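Local structure of water stress and hypersensitive response domain-containing protein (Archaeoglobus fulgidus DSM 4304, 3BUT) at residues V21-V26 and T68-L73; S37-T42 and V98-T103. The protein is of unknown function but has a late embryogenesis abundant (LEA_2) domain, a beta-rich fold of the E-set clan, and may bind lipid. The protein carries 4 engineered substitutions. One frame throughout, in Å; residues are numbered along the deposited sequence.

Contact 1 (V21-V26 and T68-L73)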
# COMPACT_ATOMS: atom_id res chain seq x y z
N VAL A 21 2.16 -16.10 5.12
CA VAL A 21 2.37 -17.43 5.67
C VAL A 21 3.81 -17.55 6.15
O VAL A 21 4.74 -17.37 5.37
CB VAL A 21 2.08 -18.54 4.63
CG1 VAL A 21 2.18 -19.93 5.27
CG2 VAL A 21 0.71 -18.37 4.01
N ALA A 22 3.97 -17.84 7.44
CA ALA A 22 5.27 -18.13 8.01
C ALA A 22 5.40 -19.64 8.16
O ALA A 22 4.47 -20.30 8.62
CB ALA A 22 5.42 -17.45 9.37
N LEU A 23 6.54 -20.18 7.73
CA LEU A 23 6.82 -21.61 7.88
C LEU A 23 8.02 -21.83 8.79
O LEU A 23 9.16 -21.55 8.40
CB LEU A 23 7.07 -22.28 6.53
CG LEU A 23 5.95 -22.32 5.48
CD1 LEU A 23 6.38 -23.18 4.31
CD2 LEU A 23 4.63 -22.81 6.05
N ALA A 24 7.76 -22.33 9.99
CA ALA A 24 8.81 -22.55 10.99
C ALA A 24 9.15 -24.03 11.13
O ALA A 24 8.30 -24.83 11.48
CB ALA A 24 8.39 -21.97 12.33
N LYS A 25 10.41 -24.36 10.86
CA LYS A 25 10.92 -25.71 11.09
C LYS A 25 11.35 -25.84 12.55
O LYS A 25 12.30 -25.20 12.98
CB LYS A 25 12.09 -26.00 10.15
CG LYS A 25 12.64 -27.44 10.18
CD LYS A 25 11.74 -28.44 9.44
CE LYS A 25 12.45 -29.77 9.21
NZ LYS A 25 11.55 -30.82 8.65
N VAL A 26 10.63 -26.66 13.31
CA VAL A 26 10.95 -26.89 14.71
C VAL A 26 11.42 -28.32 14.95
O VAL A 26 10.89 -29.26 14.37
CB VAL A 26 9.78 -26.55 15.67
CG1 VAL A 26 9.46 -25.06 15.61
CG2 VAL A 26 8.55 -27.37 15.36
N THR A 68 7.65 -28.91 10.15
CA THR A 68 7.37 -27.56 9.69
C THR A 68 6.00 -27.13 10.19
O THR A 68 4.99 -27.78 9.93
CB THR A 68 7.49 -27.45 8.15
OG1 THR A 68 8.82 -27.77 7.76
CG2 THR A 68 7.17 -26.03 7.67
N LEU A 69 5.98 -26.03 10.95
CA LEU A 69 4.74 -25.42 11.43
C LEU A 69 4.35 -24.25 10.53
O LEU A 69 5.22 -23.49 10.11
CB LEU A 69 4.91 -24.90 12.86
CG LEU A 69 5.46 -25.77 13.99
CD1 LEU A 69 5.36 -25.00 15.29
CD2 LEU A 69 4.74 -27.11 14.09
N LYS A 70 3.05 -24.11 10.29
CA LYS A 70 2.50 -23.06 9.43
C LYS A 70 1.68 -22.06 10.25
O LYS A 70 0.74 -22.43 10.96
CB LYS A 70 1.65 -23.68 8.31
CG LYS A 70 0.74 -22.71 7.54
CD LYS A 70 -0.28 -23.46 6.69
CE LYS A 70 -1.61 -22.72 6.61
NZ LYS A 70 -1.62 -21.57 5.66
N PHE A 71 2.05 -20.79 10.13
CA PHE A 71 1.35 -19.69 10.78
C PHE A 71 0.73 -18.78 9.71
O PHE A 71 1.44 -18.18 8.90
CB PHE A 71 2.30 -18.91 11.70
CG PHE A 71 2.96 -19.77 12.75
CD1 PHE A 71 2.31 -20.08 13.94
CD2 PHE A 71 4.25 -20.26 12.56
CE1 PHE A 71 2.91 -20.87 14.91
CE2 PHE A 71 4.86 -21.05 13.52
CZ PHE A 71 4.19 -21.36 14.70
N SER A 72 -0.59 -18.70 9.70
CA SER A 72 -1.32 -17.88 8.76
C SER A 72 -1.64 -16.55 9.41
O SER A 72 -2.43 -16.48 10.35
CB SER A 72 -2.60 -18.59 8.32
OG SER A 72 -3.35 -17.78 7.44
N LEU A 73 -1.02 -15.48 8.91
CA LEU A 73 -1.20 -14.15 9.46
C LEU A 73 -2.06 -13.35 8.51
O LEU A 73 -1.60 -13.00 7.42
CB LEU A 73 0.15 -13.47 9.68
CG LEU A 73 1.33 -14.31 10.17
CD1 LEU A 73 2.62 -13.52 10.08
CD2 LEU A 73 1.11 -14.81 11.59

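Contact 2 (S37-T42 and V98-T103)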
# COMPACT_ATOMS: atom_id res chain seq x y z
N SER A 37 -1.18 -26.00 20.18
CA SER A 37 -2.64 -26.02 20.03
C SER A 37 -3.16 -24.87 19.16
O SER A 37 -4.25 -24.95 18.58
CB SER A 37 -3.31 -26.00 21.39
OG SER A 37 -2.89 -24.86 22.12
N GLY A 38 -2.38 -23.81 19.07
CA GLY A 38 -2.72 -22.66 18.26
C GLY A 38 -1.73 -21.55 18.51
O GLY A 38 -0.68 -21.78 19.10
N TYR A 39 -2.08 -20.35 18.06
CA TYR A 39 -1.20 -19.19 18.16
C TYR A 39 -2.00 -17.90 18.06
O TYR A 39 -3.01 -17.84 17.36
CB TYR A 39 -0.13 -19.22 17.06
CG TYR A 39 -0.68 -19.33 15.64
CD1 TYR A 39 -1.04 -20.57 15.11
CD2 TYR A 39 -0.82 -18.20 14.84
CE1 TYR A 39 -1.55 -20.67 13.82
CE2 TYR A 39 -1.33 -18.30 13.54
CZ TYR A 39 -1.68 -19.54 13.04
OH TYR A 39 -2.19 -19.64 11.76
N HIS A 40 -1.54 -16.89 18.78
CA HIS A 40 -2.02 -15.54 18.62
C HIS A 40 -1.02 -14.76 17.78
O HIS A 40 0.20 -14.94 17.92
CB HIS A 40 -2.22 -14.86 19.97
CG HIS A 40 -2.92 -13.54 19.89
ND1 HIS A 40 -4.27 -13.39 20.09
CD2 HIS A 40 -2.44 -12.30 19.60
CE1 HIS A 40 -4.60 -12.12 19.94
NE2 HIS A 40 -3.51 -11.44 19.64
N TYR A 41 -1.51 -13.90 16.90
CA TYR A 41 -0.63 -13.04 16.11
C TYR A 41 -1.06 -11.60 16.11
O TYR A 41 -2.25 -11.31 16.20
CB TYR A 41 -0.46 -13.56 14.68
CG TYR A 41 -1.72 -13.57 13.86
CD1 TYR A 41 -2.61 -14.64 13.92
CD2 TYR A 41 -2.03 -12.50 13.02
CE1 TYR A 41 -3.77 -14.64 13.17
CE2 TYR A 41 -3.19 -12.50 12.26
CZ TYR A 41 -4.05 -13.57 12.34
OH TYR A 41 -5.20 -13.57 11.59
N THR A 42 -0.08 -10.70 16.04
CA THR A 42 -0.33 -9.27 15.86
C THR A 42 0.62 -8.70 14.82
O THR A 42 1.78 -9.11 14.74
CB THR A 42 -0.18 -8.42 17.17
OG1 THR A 42 1.16 -8.50 17.67
CG2 THR A 42 -1.14 -8.86 18.25
N VAL A 98 5.89 -7.53 14.02
CA VAL A 98 5.09 -8.76 13.93
C VAL A 98 5.37 -9.63 15.16
O VAL A 98 6.52 -9.86 15.52
CB VAL A 98 5.38 -9.55 12.63
CG1 VAL A 98 4.57 -10.84 12.58
CG2 VAL A 98 5.07 -8.70 11.42
N ALA A 99 4.30 -10.06 15.83
CA ALA A 99 4.42 -10.93 16.99
C ALA A 99 3.58 -12.18 16.81
O ALA A 99 2.40 -12.09 16.52
CB ALA A 99 4.02 -10.19 18.23
N ILE A 100 4.21 -13.34 16.98
CA ILE A 100 3.49 -14.62 17.00
C ILE A 100 3.67 -15.25 18.37
O ILE A 100 4.79 -15.43 18.84
CB ILE A 100 3.95 -15.57 15.86
CG1 ILE A 100 3.61 -14.97 14.50
CG2 ILE A 100 3.29 -16.94 15.99
CD1 ILE A 100 4.48 -15.48 13.34
N LYS A 101 2.55 -15.56 19.02
CA LYS A 101 2.53 -16.10 20.38
C LYS A 101 1.89 -17.50 20.37
O LYS A 101 0.68 -17.62 20.54
CB LYS A 101 1.74 -15.14 21.27
CG LYS A 101 1.78 -15.41 22.77
CD LYS A 101 1.14 -14.25 23.54
CE LYS A 101 0.71 -14.66 24.94
NZ LYS A 101 -0.63 -15.32 24.96
N PRO A 102 2.70 -18.56 20.13
CA PRO A 102 2.13 -19.90 20.11
C PRO A 102 1.77 -20.42 21.50
O PRO A 102 2.43 -20.08 22.48
CB PRO A 102 3.24 -20.75 19.49
CG PRO A 102 4.49 -20.03 19.79
CD PRO A 102 4.14 -18.57 19.83
N THR A 103 0.70 -21.20 21.55
CA THR A 103 0.26 -21.87 22.75
C THR A 103 0.83 -23.28 22.71
O THR A 103 0.35 -24.12 21.96
CB THR A 103 -1.27 -21.95 22.83
OG1 THR A 103 -1.83 -20.64 22.63
CG2 THR A 103 -1.71 -22.47 24.18

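Contact 1 (V21-V26 and T68-L73)
An antiparallel strand pairing joins 21-26, in the middle strand of a three-stranded sheet, to 68-73 in one of its outer strands. Two hydrogen-bonded pairs hold it. Ala22 and Phe71 exchange nearly straight bonds, Phe71 N to Ala22 O at 2.9 Å lying in the carbonyl plane. In the Ala24-Leu69 pair the shorter bond, Leu69 N to Ala24 O at 2.7 Å, has its donor above the carbonyl plane. Ala22, Ala24, Leu69 and Phe71 face the interior of a two-sheet, sandwich-like fold, as expected for an LEA_2 domain of the E-set clan. There the Phe71 ring, its CG anti to the carbonyl carbon, presents its edge to a methyl: CE2 is 3.8 Å from Ala24 CB. Leu69 and Val26 cross at about a right angle, Leu69 CG 3.7 Å from Val26 CG2, and Leu69 also touches Val36 and Val59. An alanine at Leu69 would remove the branched end and would probably loosen the packing against Val26, Val36 and Val59. On the other face Leu23 CD2 lies 3.8 Å from Lys70 CB, the two side chains crossing obliquely. Lys25, bent at chi2 (76°), brings CD to 3.4 Å from Thr68 OG1.

Contact 2 (S37-T42 and V98-T103)
Backbone hydrogen bonds carry most of this antiparallel pairing. His40 and Lys101 bond both ways, but unequally: Lys101 N approaches His40 O nearly along the C=O axis at 2.7 Å, whereas His40 N sits well above the plane of the Lys101 carbonyl. Thr42 and Ala99 also bond both ways, each donor in the carbonyl plane. At the other end Thr103 N reaches Gly38 O at 2.9 Å, and Ser37 N gives a more bent bond (141°) to Thr103 O. Among apolar contacts, Tyr39 and Tyr41 both hold CG in the crowded position between backbone N and carbonyl carbon (chi1 55° and 64°), so their rings lead away from strand 98-103 and the side chains meet it chiefly through CB. Tyr39 CB is 4.4 Å from Pro102 CB, and Tyr41 CB 4.3 Å from Ile100 CG1. On the opposite face the Thr42 CG2 methyl sits at the edge of the His40 ring, in its plane. Thr42 OG1, a polar oxygen, is in van der Waals contact with the Ala99 CB methyl at 3.4 Å. Polar tips turn to strand 48-61: His40 NE2 bonds to Asp52 OD1, Thr103 OG1 to Tyr54 OH. Such pairing is typical of the central strands in one sheet of a beta-sandwich, here the four-stranded one.

Contact 1 and contact 2 belong to different sheets, their centres about 11 Å apart, and meet where strand 66-76 faces strands 34-45 and 93-105. Two tyrosines of contact 2 make much of the bridge. Tyr39 packs edge-to-face with Phe71, Phe71 CD1 lying 3.5 Å from Tyr39 CG, and its hydroxyl probably takes a hydrogen bond from the Ser72 backbone, N to OH at 2.8 Å. Next along, Leu73 CD2 comes 3.7 Å from Tyr41 CB, and Ile100 touches both Phe71 and Leu73. Both tyrosine rings reach across between the sheets, Tyr41 CE1 coming 3.6 Å from Ser72 O. Along the chain the four segments alternate, so in sequence a segment of each pairing lies between the two segments of the other.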